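Local coordinates for protein HP0958 (Helicobacter pylori, PDB 3NA7) that probably acts in flagellar biogenesis as a chaperone and post-transcriptional regulator, built from a coiled-coil hairpin and a zinc-ribbon domain, at residues I162-K165 against K166-V170. Numbering follows the deposited sequence.
Sequences IFKK and KEDLV
K166 N, E167 N, D168 N and L169 N each donate to the carbonyl four residues earlier, from I162 O to K165 O, in regular alpha-helical geometry near the C-terminal end of helix 91-171. The E167 N to F163 O bond measures 2.9 Å and D168 N to K164 O is longer, at 3.2 Å. The F163 ring packs against two side chains of the next turn. With CG anti to the backbone N (chi1 -168°), the ring lies beside that turn. There CE2 meets E167 CG at 3.7 Å and CE1 meets K166 CD at 4.1 Å. Two aliphatic stems, three and four residues on, thus share one ring. The E167 carboxylate plane is turned 48° from the ring plane, and OE2 lies 3.7 Å from F163 CE2. The other oxygen, OE1, lies beside K164, 3.5 Å from its CA and also near its CD. K164 bends at chi2 (87°), and its NZ ends 4.1 Å from D168 OD1, beyond salt-bridge range. K166 runs out extended, and its NZ forms a salt bridge with D17 of helix 4-22. I162 and L169 both pack on L16 of that same helix. The contact therefore divides its chemistry: apolar side chains and the K166 ammonium tie this end of helix 91-171 to helix 4-22, while the K164 ammonium is probably weakly attracted to the nearby E167 and D168 carboxylates, without a salt bridge to either.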
ATOM      1  N   ILE A 162     -13.983  -6.981  26.700  1.00 47.82           N
ATOM      2  CA  ILE A 162     -15.256  -6.574  26.087  1.00 48.39           C
ATOM      3  C   ILE A 162     -16.058  -7.824  25.623  1.00 49.49           C
ATOM      4  O   ILE A 162     -17.225  -7.963  25.970  1.00 50.29           O
ATOM      5  CB  ILE A 162     -15.086  -5.526  24.959  1.00 48.14           C
ATOM      6  CG1 ILE A 162     -14.416  -4.231  25.506  1.00 51.07           C
ATOM      7  CG2 ILE A 162     -16.433  -5.152  24.365  1.00 43.64           C
ATOM      8  CD1 ILE A 162     -13.745  -3.330  24.427  1.00 47.62           C
ATOM      9  N   PHE A 163     -15.416  -8.756  24.923  1.00 48.91           N
ATOM     10  CA  PHE A 163     -16.103  -9.963  24.483  1.00 51.39           C
ATOM     11  C   PHE A 163     -16.674 -10.793  25.654  1.00 53.05           C
ATOM     12  O   PHE A 163     -17.812 -11.230  25.603  1.00 52.97           O
ATOM     13  CB  PHE A 163     -15.224 -10.830  23.569  1.00 50.09           C
ATOM     14  CG  PHE A 163     -15.995 -11.910  22.877  1.00 51.11           C
ATOM     15  CD1 PHE A 163     -16.727 -11.630  21.718  1.00 51.70           C
ATOM     16  CD2 PHE A 163     -16.029 -13.197  23.403  1.00 50.11           C
ATOM     17  CE1 PHE A 163     -17.467 -12.627  21.093  1.00 52.30           C
ATOM     18  CE2 PHE A 163     -16.766 -14.213  22.782  1.00 51.93           C
ATOM     19  CZ  PHE A 163     -17.483 -13.925  21.633  1.00 55.78           C
ATOM     20  N   LYS A 164     -15.880 -10.990  26.700  1.00 55.12           N
ATOM     21  CA  LYS A 164     -16.350 -11.649  27.924  1.00 59.08           C
ATOM     22  C   LYS A 164     -17.642 -10.999  28.468  1.00 58.70           C
ATOM     23  O   LYS A 164     -18.559 -11.709  28.880  1.00 59.58           O
ATOM     24  CB  LYS A 164     -15.224 -11.666  28.966  1.00 60.49           C
ATOM     25  CG  LYS A 164     -15.614 -12.058  30.377  1.00 67.67           C
ATOM     26  CD  LYS A 164     -15.568 -13.566  30.615  1.00 72.73           C
ATOM     27  CE  LYS A 164     -15.879 -13.881  32.072  1.00 75.40           C
ATOM     28  NZ  LYS A 164     -16.800 -15.049  32.160  1.00 80.60           N
ATOM     29  N   LYS A 165     -17.714  -9.665  28.430  1.00 58.73           N
ATOM     30  CA  LYS A 165     -18.923  -8.911  28.819  1.00 58.11           C
ATOM     31  C   LYS A 165     -20.080  -9.209  27.883  1.00 55.76           C
ATOM     32  O   LYS A 165     -21.220  -9.327  28.324  1.00 53.16           O
ATOM     33  CB  LYS A 165     -18.682  -7.386  28.804  1.00 59.93           C
ATOM     34  CG  LYS A 165     -18.077  -6.787  30.092  1.00 65.33           C
ATOM     35  CD  LYS A 165     -17.743  -5.276  29.936  1.00 70.17           C
ATOM     36  CE  LYS A 165     -18.981  -4.357  30.042  1.00 72.40           C
ATOM     37  NZ  LYS A 165     -18.652  -2.908  29.793  1.00 76.38           N
ATOM     38  N   LYS A 166     -19.777  -9.301  26.588  1.00 53.28           N
ATOM     39  CA  LYS A 166     -20.768  -9.647  25.585  1.00 52.40           C
ATOM     40  C   LYS A 166     -21.365 -11.035  25.876  1.00 52.48           C
ATOM     41  O   LYS A 166     -22.590 -11.201  25.821  1.00 50.89           O
ATOM     42  CB  LYS A 166     -20.182  -9.586  24.169  1.00 52.25           C
ATOM     43  CG  LYS A 166     -21.228  -9.788  23.063  1.00 52.33           C
ATOM     44  CD  LYS A 166     -20.604 -10.071  21.687  1.00 51.33           C
ATOM     45  CE  LYS A 166     -21.700 -10.485  20.724  1.00 46.91           C
ATOM     46  NZ  LYS A 166     -21.325 -10.339  19.310  1.00 48.60           N
ATOM     47  N   GLU A 167     -20.505 -12.002  26.209  1.00 52.84           N
ATOM     48  CA  GLU A 167     -20.948 -13.351  26.539  1.00 54.69           C
ATOM     49  C   GLU A 167     -21.998 -13.273  27.647  1.00 56.33           C
ATOM     50  O   GLU A 167     -23.103 -13.800  27.496  1.00 56.45           O
ATOM     51  CB  GLU A 167     -19.779 -14.235  26.988  1.00 55.42           C
ATOM     52  CG  GLU A 167     -18.751 -14.550  25.901  1.00 58.73           C
ATOM     53  CD  GLU A 167     -17.595 -15.413  26.395  1.00 59.24           C
ATOM     54  OE1 GLU A 167     -16.996 -15.100  27.445  1.00 64.90           O
ATOM     55  OE2 GLU A 167     -17.281 -16.413  25.732  1.00 65.23           O
ATOM     56  N   ASP A 168     -21.643 -12.585  28.736  1.00 56.97           N
ATOM     57  CA  ASP A 168     -22.523 -12.397  29.890  1.00 58.69           C
ATOM     58  C   ASP A 168     -23.852 -11.786  29.490  1.00 56.50           C
ATOM     59  O   ASP A 168     -24.899 -12.316  29.866  1.00 56.36           O
ATOM     60  CB  ASP A 168     -21.848 -11.547  30.969  1.00 60.92           C
ATOM     61  CG  ASP A 168     -20.663 -12.248  31.620  1.00 66.84           C
ATOM     62  OD1 ASP A 168     -20.590 -13.497  31.562  1.00 67.97           O
ATOM     63  OD2 ASP A 168     -19.796 -11.546  32.202  1.00 72.89           O
ATOM     64  N   LEU A 169     -23.821 -10.712  28.701  1.00 54.20           N
ATOM     65  CA  LEU A 169     -25.066 -10.109  28.186  1.00 55.75           C
ATOM     66  C   LEU A 169     -25.890 -11.032  27.253  1.00 56.37           C
ATOM     67  O   LEU A 169     -27.118 -11.078  27.344  1.00 54.87           O
ATOM     68  CB  LEU A 169     -24.801  -8.764  27.505  1.00 55.82           C
ATOM     69  CG  LEU A 169     -24.572  -7.437  28.276  1.00 63.56           C
ATOM     70  CD1 LEU A 169     -23.473  -7.472  29.374  1.00 62.34           C
ATOM     71  CD2 LEU A 169     -24.288  -6.301  27.278  1.00 57.87           C
ATOM     72  N   VAL A 170     -25.218 -11.761  26.361  1.00 44.20           N
ATOM     73  CA  VAL A 170     -25.907 -12.592  25.358  1.00 46.09           C
ATOM     74  C   VAL A 170     -26.628 -13.752  26.054  1.00 46.37           C
ATOM     75  O   VAL A 170     -27.728 -14.118  25.687  1.00 48.36           O
ATOM     76  CB  VAL A 170     -24.932 -13.174  24.305  1.00 47.25           C
ATOM     77  CG1 VAL A 170     -25.617 -14.294  23.524  1.00 45.15           C
ATOM     78  CG2 VAL A 170     -24.436 -12.077  23.341  1.00 42.60           C
TER